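Local coordinates for protein putative succinylglutamate desuccinylase / aspartoacylase (Shewanella amazonensis, PDB 3FMC) that probably acts as a zinc-dependent hydrolase of the succinylglutamate desuccinylase/aspartoacylase family, on a substrate that is not established, at residues L74-G79 with H152-T157; H180-E185 with K288-F293; E112-E117 with I127-A132; L121-L126 with G233-A238; Y37-V42 with G208-A213. All coordinates share one frame; numbering follows the deposited sequence.

Contact 1. Residues L74-G79 with H152-T157; sequences LANPLG and HRLAVT
Ala-75 brings its backbone, not its methyl, against Leu-154: the carbonyl O lies 3.2 Å from Leu-154 CD1, a close approach to a methyl that offers no hydrogen bond. That oxygen is buried here and finds no polar partner in the model. Next along the chain, Asn-76 meets the other branch of the same leucine. Its CG is anti to the backbone N (chi1 -179°), and Leu-154 CD2 sits over one face of the amide, 3.4 Å from both CG and OD1 of Asn-76. The amide keeps its polar ends busy within its own neighbourhood: ND2 donates to Val-42 O, while Gly-79 N makes a weak 3.3 Å bond to Asn-76 OD1. These two bonds should fix the amide's rotation and leave a flat face for the leucine. The arrangement is an asparagine N-cap on the short helix starting at Pro-77, packed on helix 150-163 near, without touching, His-43, Glu-46 and His-172, which could form the family's zinc site, empty in this model.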
# COMPACT_ATOMS: atom_id res chain seq x y z
N LEU C 74 -11.58 -7.41 18.48
CA LEU C 74 -10.34 -6.71 18.15
C LEU C 74 -9.15 -7.63 18.23
O LEU C 74 -8.09 -7.29 18.79
CB LEU C 74 -10.20 -5.47 19.07
CG LEU C 74 -11.34 -4.45 19.09
CD1 LEU C 74 -11.27 -3.52 20.30
CD2 LEU C 74 -11.48 -3.66 17.77
N ALA C 75 -9.33 -8.80 17.63
CA ALA C 75 -8.35 -9.89 17.82
C ALA C 75 -7.01 -9.73 17.06
O ALA C 75 -6.11 -10.51 17.29
CB ALA C 75 -8.97 -11.28 17.52
N ASN C 76 -6.90 -8.70 16.23
CA ASN C 76 -5.67 -8.47 15.45
C ASN C 76 -5.39 -6.98 15.30
O ASN C 76 -5.60 -6.41 14.24
CB ASN C 76 -5.80 -9.16 14.10
CG ASN C 76 -4.55 -9.00 13.23
OD1 ASN C 76 -3.49 -8.59 13.71
ND2 ASN C 76 -4.67 -9.34 11.96
N PRO C 77 -4.88 -6.34 16.37
CA PRO C 77 -4.69 -4.90 16.26
C PRO C 77 -3.75 -4.45 15.11
O PRO C 77 -3.98 -3.40 14.50
CB PRO C 77 -4.17 -4.49 17.67
CG PRO C 77 -3.62 -5.76 18.24
CD PRO C 77 -4.49 -6.85 17.72
N LEU C 78 -2.75 -5.27 14.76
CA LEU C 78 -1.81 -4.89 13.69
C LEU C 78 -2.59 -4.78 12.37
O LEU C 78 -2.40 -3.84 11.61
CB LEU C 78 -0.67 -5.91 13.60
CG LEU C 78 0.49 -5.59 12.65
CD1 LEU C 78 1.07 -4.26 12.83
CD2 LEU C 78 1.60 -6.65 12.83
N GLY C 79 -3.50 -5.70 12.12
CA GLY C 79 -4.30 -5.65 10.89
C GLY C 79 -5.42 -4.62 10.95
O GLY C 79 -5.73 -3.92 9.97
N HIS C 152 1.99 -15.87 12.67
CA HIS C 152 1.96 -17.16 13.37
C HIS C 152 1.90 -16.97 14.88
O HIS C 152 1.18 -17.72 15.58
CB HIS C 152 3.15 -18.02 12.96
CG HIS C 152 3.02 -19.47 13.30
ND1 HIS C 152 1.99 -20.27 12.82
CD2 HIS C 152 3.85 -20.30 13.98
CE1 HIS C 152 2.20 -21.52 13.21
NE2 HIS C 152 3.33 -21.56 13.91
N ARG C 153 2.62 -15.98 15.40
CA ARG C 153 2.58 -15.74 16.84
C ARG C 153 1.14 -15.37 17.21
O ARG C 153 0.61 -15.83 18.21
CB ARG C 153 3.55 -14.66 17.26
CG ARG C 153 3.42 -14.22 18.69
CD ARG C 153 4.55 -13.28 19.12
NE ARG C 153 5.74 -14.09 19.15
CZ ARG C 153 6.10 -14.83 20.18
NH1 ARG C 153 5.42 -14.83 21.32
NH2 ARG C 153 7.17 -15.59 20.06
N LEU C 154 0.51 -14.51 16.42
CA LEU C 154 -0.86 -14.14 16.73
C LEU C 154 -1.79 -15.33 16.69
O LEU C 154 -2.53 -15.58 17.65
CB LEU C 154 -1.37 -13.09 15.75
CG LEU C 154 -2.86 -12.71 15.77
CD1 LEU C 154 -3.28 -12.02 17.06
CD2 LEU C 154 -3.28 -11.89 14.51
N ALA C 155 -1.76 -16.06 15.58
CA ALA C 155 -2.66 -17.17 15.37
C ALA C 155 -2.52 -18.26 16.42
O ALA C 155 -3.53 -18.78 16.92
CB ALA C 155 -2.47 -17.75 13.99
N VAL C 156 -1.27 -18.59 16.76
CA VAL C 156 -0.99 -19.63 17.73
C VAL C 156 -1.45 -19.20 19.14
O VAL C 156 -1.97 -20.02 19.90
CB VAL C 156 0.49 -20.14 17.66
CG1 VAL C 156 0.76 -21.12 18.77
CG2 VAL C 156 0.80 -20.75 16.30
N THR C 157 -1.36 -17.90 19.46
CA THR C 157 -1.84 -17.37 20.75
C THR C 157 -3.37 -17.49 20.83
O THR C 157 -3.92 -17.97 21.85
CB THR C 157 -1.35 -15.92 21.00
OG1 THR C 157 0.10 -15.91 20.94
CG2 THR C 157 -1.88 -15.34 22.31

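Contact 2. Residues H180-E185 with K288-F293; sequences HLYCPE and KNYRKF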
# COMPACT_ATOMS: atom_id res chain seq x y z
N HIS C 180 -23.36 -15.77 5.76
CA HIS C 180 -23.12 -17.16 5.47
C HIS C 180 -22.32 -17.81 6.58
O HIS C 180 -21.72 -17.14 7.43
CB HIS C 180 -22.56 -17.41 4.05
CG HIS C 180 -21.25 -16.74 3.75
ND1 HIS C 180 -21.13 -15.38 3.56
CD2 HIS C 180 -20.03 -17.26 3.49
CE1 HIS C 180 -19.88 -15.09 3.24
NE2 HIS C 180 -19.20 -16.22 3.20
N LEU C 181 -22.31 -19.12 6.56
CA LEU C 181 -21.69 -19.91 7.61
C LEU C 181 -20.88 -21.05 7.08
O LEU C 181 -21.30 -21.73 6.11
CB LEU C 181 -22.79 -20.51 8.47
CG LEU C 181 -22.52 -21.47 9.64
CD1 LEU C 181 -21.80 -20.79 10.84
CD2 LEU C 181 -23.85 -22.16 10.15
N TYR C 182 -19.70 -21.23 7.65
CA TYR C 182 -18.90 -22.42 7.44
C TYR C 182 -19.16 -23.35 8.65
O TYR C 182 -19.02 -22.97 9.85
CB TYR C 182 -17.43 -22.15 7.29
CG TYR C 182 -17.04 -21.38 6.05
CD1 TYR C 182 -17.14 -20.00 5.99
CD2 TYR C 182 -16.54 -22.04 4.94
CE1 TYR C 182 -16.76 -19.29 4.85
CE2 TYR C 182 -16.22 -21.38 3.82
CZ TYR C 182 -16.30 -20.01 3.75
OH TYR C 182 -15.89 -19.39 2.59
N CYS C 183 -19.51 -24.59 8.30
CA CYS C 183 -19.92 -25.60 9.26
C CYS C 183 -19.31 -26.92 8.83
O CYS C 183 -19.46 -27.32 7.67
CB CYS C 183 -21.44 -25.71 9.26
SG CYS C 183 -22.07 -26.83 10.56
N PRO C 184 -18.61 -27.62 9.74
CA PRO C 184 -18.02 -28.92 9.42
C PRO C 184 -19.12 -29.94 9.19
O PRO C 184 -20.17 -29.87 9.83
CB PRO C 184 -17.25 -29.30 10.66
CG PRO C 184 -17.35 -28.12 11.60
CD PRO C 184 -18.34 -27.18 11.12
N GLU C 185 -18.85 -30.87 8.29
CA GLU C 185 -19.83 -31.90 7.94
C GLU C 185 -20.32 -32.68 9.14
O GLU C 185 -21.48 -33.07 9.16
CB GLU C 185 -19.26 -32.85 6.88
CG GLU C 185 -19.03 -32.22 5.54
CD GLU C 185 -18.46 -33.19 4.55
OE1 GLU C 185 -18.87 -34.38 4.60
OE2 GLU C 185 -17.61 -32.79 3.75
N LYS C 288 -16.79 -27.99 -1.95
CA LYS C 288 -16.28 -28.20 -3.33
C LYS C 288 -17.17 -27.54 -4.40
O LYS C 288 -16.71 -27.26 -5.52
CB LYS C 288 -16.13 -29.70 -3.63
CG LYS C 288 -17.45 -30.42 -3.82
CD LYS C 288 -17.29 -31.91 -4.13
CE LYS C 288 -18.71 -32.53 -4.24
NZ LYS C 288 -18.76 -34.02 -4.32
N ASN C 289 -18.43 -27.28 -4.07
CA ASN C 289 -19.36 -26.63 -4.99
C ASN C 289 -19.46 -25.10 -4.86
O ASN C 289 -20.29 -24.46 -5.50
CB ASN C 289 -20.71 -27.32 -4.85
CG ASN C 289 -20.67 -28.75 -5.32
OD1 ASN C 289 -19.95 -29.05 -6.27
ND2 ASN C 289 -21.42 -29.64 -4.67
N TYR C 290 -18.59 -24.53 -4.03
CA TYR C 290 -18.46 -23.08 -3.83
C TYR C 290 -17.41 -22.61 -4.84
O TYR C 290 -16.24 -22.99 -4.73
CB TYR C 290 -18.06 -22.79 -2.38
CG TYR C 290 -18.14 -21.34 -1.92
CD1 TYR C 290 -19.17 -20.50 -2.31
CD2 TYR C 290 -17.17 -20.82 -1.03
CE1 TYR C 290 -19.23 -19.17 -1.86
CE2 TYR C 290 -17.25 -19.53 -0.54
CZ TYR C 290 -18.28 -18.70 -0.95
OH TYR C 290 -18.38 -17.40 -0.49
N ARG C 291 -17.86 -21.88 -5.85
CA ARG C 291 -17.07 -21.47 -7.00
C ARG C 291 -16.69 -19.99 -7.04
O ARG C 291 -17.47 -19.12 -6.64
CB ARG C 291 -17.89 -21.76 -8.27
CG ARG C 291 -18.46 -23.19 -8.33
CD ARG C 291 -17.40 -24.26 -8.22
NE ARG C 291 -16.38 -24.19 -9.28
CZ ARG C 291 -16.51 -24.70 -10.51
NH1 ARG C 291 -17.63 -25.32 -10.89
NH2 ARG C 291 -15.51 -24.58 -11.39
N LYS C 292 -15.51 -19.72 -7.58
CA LYS C 292 -14.97 -18.39 -7.74
C LYS C 292 -15.12 -18.00 -9.22
O LYS C 292 -14.64 -18.70 -10.12
CB LYS C 292 -13.49 -18.36 -7.34
CG LYS C 292 -13.21 -18.74 -5.90
CD LYS C 292 -11.74 -18.94 -5.65
CE LYS C 292 -11.44 -19.52 -4.31
NZ LYS C 292 -9.95 -19.60 -4.03
N PHE C 293 -15.81 -16.91 -9.43
CA PHE C 293 -16.01 -16.35 -10.75
C PHE C 293 -15.05 -15.15 -10.95
O PHE C 293 -15.20 -14.09 -10.30
CB PHE C 293 -17.46 -15.96 -10.98
CG PHE C 293 -17.72 -15.46 -12.38
CD1 PHE C 293 -17.95 -16.36 -13.40
CD2 PHE C 293 -17.65 -14.11 -12.68
CE1 PHE C 293 -18.15 -15.90 -14.72
CE2 PHE C 293 -17.84 -13.66 -14.00
CZ PHE C 293 -18.09 -14.56 -15.00
O HOH W 1 -17.00 -17.09 1.78
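Tyr-290 meets Tyr-182 with its ring carbon CE2 and approaches His-180 with its hydroxyl, and a single water completes the junction. With CG anti to the backbone N (chi1 -169°), Tyr-290 sends its ring across to the other strand. Its CE2 lies 3.4 Å from Tyr-182 OH, the two side chains crossing at about a right angle, and its OH stays 4.0 Å from His-180 NE2, too far for a direct bond. The water bridges that gap: it is hydrogen-bonded to Tyr-290 OH at 2.7 Å, to Tyr-182 OH at 2.7 Å and to His-180 NE2 at 2.8 Å. This water-linked trio joins strand 176-184 of the catalytic domain to strand 290-294, and Tyr-182 brings it near a possible metal site that is empty in this model. A sulfate about 5 Å from the side chain of Tyr-182, probably from the crystallisation liquor, may mark a pocket there. His-180 is steadied from its other nitrogen, since ND1 is bonded to Cys-178 O. Further along the strand, Arg-291 makes a cation-pi contact with Trp-146 of a neighbouring subunit.

Contact 3. Residues E112-E117 with I127-A132; sequences EVWYQE and ITAFRA
This is a buried aromatic contact between two consecutive helices, 111-118 and 123-142, far out from the centre of the chain, and it is carried by Trp-114 and Phe-130. The two rings form a T-shaped pair in which the edge of Phe-130 is presented to the face of the tryptophan six-membered ring, with centroids 4.9 Å apart and planes at 78°. Phe-130 CD1 does the touching over that face, 3.7 Å from Trp-114 CZ3. With Trp-114 CG anti to the backbone N (chi1 -173°), the indole reaches right onto the opposing helix. There its CZ2 comes within 3.4 Å of Phe-130 CA, and the same atom lies 3.9 Å from Ala-129 CB. The indole N-H is taken care of one turn on, by a hydrogen bond between NE1 and Thr-133 OG1. His-118 stacks on Trp-114, and Phe-130 makes a further edge-to-face pair with Trp-218 of helix 210-227. The result is two successive helices set steeply across each other, their corner filled by an aromatic cluster.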
# COMPACT_ATOMS: atom_id res chain seq x y z
N GLU C 112 -2.91 -41.50 15.42
CA GLU C 112 -3.06 -42.95 15.59
C GLU C 112 -2.17 -43.40 16.75
O GLU C 112 -2.65 -44.05 17.67
CB GLU C 112 -2.75 -43.70 14.28
CG GLU C 112 -2.82 -45.23 14.40
CD GLU C 112 -4.17 -45.75 14.98
OE1 GLU C 112 -5.22 -45.41 14.39
OE2 GLU C 112 -4.14 -46.48 16.00
N VAL C 113 -0.89 -43.02 16.75
CA VAL C 113 0.04 -43.37 17.83
C VAL C 113 -0.37 -42.76 19.14
O VAL C 113 -0.35 -43.40 20.17
CB VAL C 113 1.53 -42.99 17.47
CG1 VAL C 113 2.47 -43.15 18.68
CG2 VAL C 113 2.01 -43.83 16.29
N TRP C 114 -0.77 -41.49 19.13
CA TRP C 114 -1.23 -40.86 20.36
C TRP C 114 -2.43 -41.64 20.90
O TRP C 114 -2.53 -41.90 22.10
CB TRP C 114 -1.64 -39.40 20.11
CG TRP C 114 -1.95 -38.65 21.35
CD1 TRP C 114 -1.11 -37.78 21.99
CD2 TRP C 114 -3.18 -38.67 22.12
NE1 TRP C 114 -1.74 -37.26 23.09
CE2 TRP C 114 -2.99 -37.80 23.21
CE3 TRP C 114 -4.42 -39.35 21.99
CZ2 TRP C 114 -3.98 -37.57 24.16
CZ3 TRP C 114 -5.39 -39.13 22.93
CH2 TRP C 114 -5.17 -38.25 24.02
N TYR C 115 -3.36 -41.98 20.00
CA TYR C 115 -4.54 -42.74 20.44
C TYR C 115 -4.14 -44.07 21.10
O TYR C 115 -4.60 -44.38 22.20
CB TYR C 115 -5.51 -42.99 19.29
CG TYR C 115 -6.67 -43.82 19.73
CD1 TYR C 115 -7.69 -43.27 20.48
CD2 TYR C 115 -6.73 -45.18 19.41
CE1 TYR C 115 -8.78 -44.05 20.92
CE2 TYR C 115 -7.79 -45.98 19.84
CZ TYR C 115 -8.82 -45.40 20.58
OH TYR C 115 -9.90 -46.16 21.00
N GLN C 116 -3.29 -44.84 20.43
CA GLN C 116 -2.86 -46.13 20.98
C GLN C 116 -2.27 -45.97 22.38
O GLN C 116 -2.59 -46.74 23.29
CB GLN C 116 -1.91 -46.88 20.03
CG GLN C 116 -2.62 -47.36 18.72
CD GLN C 116 -3.89 -48.23 18.98
OE1 GLN C 116 -3.90 -49.11 19.85
NE2 GLN C 116 -4.94 -47.99 18.21
N GLU C 117 -1.47 -44.92 22.56
CA GLU C 117 -0.83 -44.64 23.86
C GLU C 117 -1.76 -44.16 24.96
O GLU C 117 -1.38 -44.17 26.13
CB GLU C 117 0.32 -43.66 23.65
CG GLU C 117 1.39 -44.24 22.73
CD GLU C 117 2.57 -43.33 22.44
OE1 GLU C 117 2.48 -42.10 22.68
OE2 GLU C 117 3.59 -43.87 21.92
N ILE C 127 -9.88 -37.28 26.68
CA ILE C 127 -10.22 -35.95 26.15
C ILE C 127 -9.41 -34.85 26.83
O ILE C 127 -8.87 -33.95 26.18
CB ILE C 127 -11.76 -35.69 26.24
CG1 ILE C 127 -12.50 -36.65 25.30
CG2 ILE C 127 -12.14 -34.22 25.88
CD1 ILE C 127 -14.01 -36.65 25.56
N THR C 128 -9.32 -34.92 28.15
CA THR C 128 -8.53 -33.96 28.90
C THR C 128 -7.06 -34.04 28.47
O THR C 128 -6.40 -33.01 28.31
CB THR C 128 -8.70 -34.21 30.43
OG1 THR C 128 -10.07 -33.96 30.77
CG2 THR C 128 -7.80 -33.32 31.27
N ALA C 129 -6.57 -35.25 28.27
CA ALA C 129 -5.18 -35.46 27.88
C ALA C 129 -4.91 -34.89 26.48
O ALA C 129 -3.84 -34.32 26.22
CB ALA C 129 -4.83 -36.94 27.92
N PHE C 130 -5.87 -35.07 25.57
CA PHE C 130 -5.73 -34.62 24.19
C PHE C 130 -5.67 -33.11 24.15
O PHE C 130 -4.81 -32.56 23.46
CB PHE C 130 -6.84 -35.17 23.29
CG PHE C 130 -6.57 -35.04 21.82
CD1 PHE C 130 -5.61 -35.83 21.20
CD2 PHE C 130 -7.30 -34.16 21.03
CE1 PHE C 130 -5.37 -35.73 19.84
CE2 PHE C 130 -7.08 -34.08 19.69
CZ PHE C 130 -6.10 -34.87 19.10
N ARG C 131 -6.56 -32.47 24.89
CA ARG C 131 -6.62 -31.04 24.98
C ARG C 131 -5.29 -30.52 25.50
O ARG C 131 -4.77 -29.54 24.98
CB ARG C 131 -7.73 -30.57 25.90
CG ARG C 131 -7.95 -29.05 25.85
CD ARG C 131 -9.18 -28.58 26.60
NE ARG C 131 -10.25 -29.56 26.55
CZ ARG C 131 -11.21 -29.67 25.64
NH1 ARG C 131 -11.34 -28.84 24.62
NH2 ARG C 131 -12.09 -30.66 25.78
N ALA C 132 -4.75 -31.17 26.52
CA ALA C 132 -3.48 -30.74 27.11
C ALA C 132 -2.36 -30.84 26.10
O ALA C 132 -1.50 -29.96 26.04
CB ALA C 132 -3.17 -31.56 28.40

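Contact 4. Residues L121-L126 with G233-A238; sequences LDDDTL and GVRVSA
Asp-123 and Arg-235 form a salt bridge near the surface, at the capped N-terminus of helix 123-142. Asp-122 is the N-cap, its OD2 accepting from Thr-125 N, and Asp-123 opens the first turn. From CB outward, Asp-123 already lies beside the arginine: CB is 3.9 Å from Arg-235 NH2. CG, set anti to the carbonyl carbon (chi1 -71°), is 4.0 Å from the same nitrogen. The two oxygens then part company. OD1 goes to a stronger partner, Arg-230 NH2, which also bonds to Leu-121 O, and OD2 goes to Arg-235. Two arginines thus share one carboxylate, whose negative charge probably also suits the start of the helix. Arg-235 was deposited in two conformers, so its grip may be only partial; in the one described here, its NE makes a weak bond to Leu-232 O. OD2 of Asp-123 approaches NH2 of Arg-235 at the guanidinium edge, 3.4 Å away, with the two planes 82° apart.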
# COMPACT_ATOMS: atom_id res chain seq x y z
N LEU C 121 -7.34 -45.17 28.65
CA LEU C 121 -8.02 -44.15 29.45
C LEU C 121 -9.49 -44.10 29.15
O LEU C 121 -9.91 -44.41 28.04
CB LEU C 121 -7.42 -42.76 29.17
CG LEU C 121 -5.95 -42.60 29.52
CD1 LEU C 121 -5.47 -41.20 29.14
CD2 LEU C 121 -5.78 -42.84 31.00
N ASP C 122 -10.29 -43.67 30.12
CA ASP C 122 -11.72 -43.50 29.91
C ASP C 122 -11.91 -42.26 29.03
O ASP C 122 -10.97 -41.48 28.86
CB ASP C 122 -12.51 -43.40 31.22
CG ASP C 122 -12.10 -42.22 32.11
OD1 ASP C 122 -11.74 -42.46 33.28
OD2 ASP C 122 -12.15 -41.06 31.67
N ASP C 123 -13.11 -42.11 28.46
CA ASP C 123 -13.38 -40.99 27.54
C ASP C 123 -12.97 -39.62 28.08
O ASP C 123 -12.21 -38.93 27.42
CB ASP C 123 -14.84 -40.96 27.10
CG ASP C 123 -15.21 -42.11 26.15
OD1 ASP C 123 -14.36 -42.97 25.84
OD2 ASP C 123 -16.37 -42.12 25.70
N ASP C 124 -13.46 -39.24 29.26
CA ASP C 124 -13.15 -37.94 29.82
C ASP C 124 -11.66 -37.72 30.10
O ASP C 124 -11.14 -36.62 29.91
CB ASP C 124 -13.94 -37.68 31.12
CG ASP C 124 -15.42 -37.37 30.87
OD1 ASP C 124 -15.85 -37.17 29.71
OD2 ASP C 124 -16.16 -37.30 31.88
N THR C 125 -10.97 -38.74 30.55
CA THR C 125 -9.55 -38.58 30.82
C THR C 125 -8.76 -38.51 29.52
O THR C 125 -7.77 -37.78 29.44
CB THR C 125 -9.06 -39.74 31.72
OG1 THR C 125 -9.81 -39.71 32.94
CG2 THR C 125 -7.61 -39.59 32.05
N LEU C 126 -9.19 -39.26 28.51
CA LEU C 126 -8.54 -39.26 27.20
C LEU C 126 -8.69 -37.84 26.57
O LEU C 126 -7.72 -37.28 26.07
CB LEU C 126 -9.13 -40.35 26.30
CG LEU C 126 -8.48 -40.64 24.94
CD1 LEU C 126 -8.84 -42.06 24.46
CD2 LEU C 126 -8.90 -39.59 23.90
N GLY C 233 -16.74 -39.43 19.49
CA GLY C 233 -17.45 -38.28 18.98
C GLY C 233 -16.39 -37.18 18.72
O GLY C 233 -15.29 -37.28 19.22
N VAL C 234 -16.75 -36.15 17.95
CA VAL C 234 -15.88 -34.99 17.70
C VAL C 234 -16.20 -34.08 18.87
O VAL C 234 -17.29 -33.54 18.93
CB VAL C 234 -16.15 -34.37 16.34
CG1 VAL C 234 -15.07 -33.26 16.01
CG2 VAL C 234 -16.14 -35.48 15.28
N ARG C 235 -15.26 -33.93 19.80
CA ARG C 235 -15.53 -33.25 21.06
C ARG C 235 -15.36 -31.74 21.04
O ARG C 235 -15.31 -31.11 22.10
CB ARG C 235 -14.70 -33.88 22.18
CG ARG C 235 -14.99 -35.37 22.39
CD ARG C 235 -16.24 -35.63 23.22
NE ARG C 235 -16.40 -37.07 23.45
CZ ARG C 235 -17.02 -37.63 24.49
NH1 ARG C 235 -17.52 -36.89 25.47
NH2 ARG C 235 -17.10 -38.96 24.56
N VAL C 236 -15.28 -31.15 19.85
CA VAL C 236 -15.25 -29.69 19.72
C VAL C 236 -16.07 -29.26 18.52
O VAL C 236 -16.01 -29.90 17.48
CB VAL C 236 -13.80 -29.13 19.62
CG1 VAL C 236 -13.72 -27.81 18.77
CG2 VAL C 236 -13.19 -28.96 21.06
N SER C 237 -16.80 -28.15 18.68
CA SER C 237 -17.58 -27.55 17.62
C SER C 237 -16.76 -26.30 17.23
O SER C 237 -16.30 -25.60 18.09
CB SER C 237 -18.96 -27.17 18.11
OG SER C 237 -19.67 -28.36 18.43
N ALA C 238 -16.60 -26.05 15.93
CA ALA C 238 -15.85 -24.87 15.45
C ALA C 238 -16.51 -24.44 14.16
O ALA C 238 -16.52 -25.17 13.14
CB ALA C 238 -14.38 -25.17 15.24

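Contact 5. Residues Y37-V42 with G208-A213; sequences YIQANV and GAMDEA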
# COMPACT_ATOMS: atom_id res chain seq x y z
N TYR C 37 -15.60 -20.21 23.17
CA TYR C 37 -14.60 -19.21 22.81
C TYR C 37 -15.06 -18.52 21.52
O TYR C 37 -15.34 -19.19 20.54
CB TYR C 37 -13.25 -19.83 22.63
CG TYR C 37 -12.20 -18.87 22.10
CD1 TYR C 37 -11.42 -18.09 22.95
CD2 TYR C 37 -12.00 -18.74 20.73
CE1 TYR C 37 -10.44 -17.19 22.42
CE2 TYR C 37 -11.03 -17.87 20.21
CZ TYR C 37 -10.26 -17.09 21.08
OH TYR C 37 -9.31 -16.21 20.61
N ILE C 38 -15.17 -17.19 21.57
CA ILE C 38 -15.66 -16.37 20.43
C ILE C 38 -14.62 -15.29 20.15
O ILE C 38 -14.15 -14.62 21.08
CB ILE C 38 -17.01 -15.69 20.75
CG1 ILE C 38 -17.99 -16.74 21.30
CG2 ILE C 38 -17.56 -14.93 19.53
CD1 ILE C 38 -19.41 -16.19 21.63
N GLN C 39 -14.25 -15.14 18.88
CA GLN C 39 -13.32 -14.06 18.47
C GLN C 39 -13.84 -13.34 17.23
O GLN C 39 -14.64 -13.88 16.48
CB GLN C 39 -11.89 -14.56 18.24
CG GLN C 39 -11.73 -15.54 17.08
CD GLN C 39 -10.34 -16.02 16.90
OE1 GLN C 39 -9.57 -16.10 17.85
NE2 GLN C 39 -9.99 -16.35 15.67
N ALA C 40 -13.35 -12.12 17.03
CA ALA C 40 -13.74 -11.29 15.91
C ALA C 40 -12.54 -10.48 15.43
O ALA C 40 -11.66 -10.12 16.24
CB ALA C 40 -14.83 -10.28 16.33
N ASN C 41 -12.61 -10.12 14.16
CA ASN C 41 -11.76 -9.05 13.54
C ASN C 41 -10.29 -9.48 13.39
O ASN C 41 -9.35 -8.66 13.52
CB ASN C 41 -11.93 -7.74 14.38
CG ASN C 41 -11.68 -6.42 13.62
OD1 ASN C 41 -11.67 -5.35 14.26
ND2 ASN C 41 -11.53 -6.46 12.29
N VAL C 42 -10.09 -10.78 13.17
CA VAL C 42 -8.77 -11.30 12.83
C VAL C 42 -8.37 -10.67 11.49
O VAL C 42 -7.19 -10.30 11.27
CB VAL C 42 -8.72 -12.86 12.85
CG1 VAL C 42 -7.42 -13.41 12.17
CG2 VAL C 42 -8.73 -13.40 14.32
N GLY C 208 -5.21 -23.90 7.09
CA GLY C 208 -4.58 -22.74 7.70
C GLY C 208 -5.45 -21.84 8.58
O GLY C 208 -4.92 -21.01 9.28
N ALA C 209 -6.77 -22.05 8.55
CA ALA C 209 -7.75 -21.23 9.26
C ALA C 209 -8.05 -21.68 10.68
O ALA C 209 -7.80 -22.80 11.05
CB ALA C 209 -9.08 -21.14 8.43
N MSE C 210 -8.62 -20.78 11.48
CA MSE C 210 -8.92 -21.08 12.89
C MSE C 210 -9.87 -22.27 13.08
O MSE C 210 -9.61 -23.12 13.94
CB MSE C 210 -9.57 -19.88 13.56
CG MSE C 210 -10.20 -20.20 14.97
SE MSE C 210 -8.98 -20.94 16.26
CE MSE C 210 -8.69 -19.28 17.21
N ASP C 211 -10.99 -22.28 12.37
CA ASP C 211 -11.98 -23.37 12.55
C ASP C 211 -11.35 -24.72 12.32
O ASP C 211 -11.42 -25.59 13.17
CB ASP C 211 -13.28 -23.16 11.75
CG ASP C 211 -13.10 -22.97 10.23
OD1 ASP C 211 -11.97 -22.99 9.67
OD2 ASP C 211 -14.17 -22.73 9.60
N GLU C 212 -10.66 -24.86 11.21
CA GLU C 212 -9.93 -26.11 10.92
C GLU C 212 -8.90 -26.44 11.99
O GLU C 212 -8.77 -27.57 12.44
CB GLU C 212 -9.23 -25.96 9.59
CG GLU C 212 -10.18 -25.71 8.42
CD GLU C 212 -9.51 -24.94 7.27
OE1 GLU C 212 -8.32 -24.54 7.38
OE2 GLU C 212 -10.21 -24.70 6.29
N ALA C 213 -8.14 -25.43 12.41
CA ALA C 213 -7.11 -25.64 13.41
C ALA C 213 -7.75 -26.17 14.69
O ALA C 213 -7.17 -26.98 15.38
CB ALA C 213 -6.38 -24.32 13.67
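Strand 36-40, flanked in parallel by strands 69-72 and 167-174 among the core strands of the alpha/beta catalytic domain, of the zinc-exopeptidase clan, runs past the N-terminus of helix 210-227, whose N-cap is Ala-209. Beyond the strand the backbone turns at Asn-41 through a left-handed conformation (phi 71°). Tyr-37 and Gln-39, two apart on the strand, both direct CB toward the helix, and Met-210, modelled as selenomethionine, comes to meet them. Gln-39 and Met-210 approach from opposite directions, and the bends of Met-210 at chi2 (57°) and chi3 (101°) bring its methyl CE to 3.6 Å from Gln-39 NE2, tilted out of the amide plane; CE is also 4.1 Å from Tyr-37 CE2. The glutamine amide is held at both ends: NE2 donates to Asp-170 OD1 and pairs with Tyr-104 OH, while OE1 accepts from Tyr-37 OH at 2.8 Å, in the carbonyl plane. That same Gln-39 OE1 has Met-210 CE 3.4 Å away.

In the fold
Contacts 1 and 5 are close neighbours, with centres 10 Å apart: residues 74-79 hydrogen-bond to residues 37-42 through Ala-75 N to Ala-40 O. Along the chain, contacts 1 and 3 are both nested inside the loop closed by contact 5. Contacts 3 and 4 share helix 123-142, their centres 9 Å apart at the outer end of the domain, about 28 Å from the centre of contact 1. Contact 4 continues into strand 237-243, neighbour of strand 176-184 in contact 2, where Pro-184 touches Ala-238. Contact 2 links strand 176-184 to strand 290-294, which pairs with strand 357-363 late in the chain.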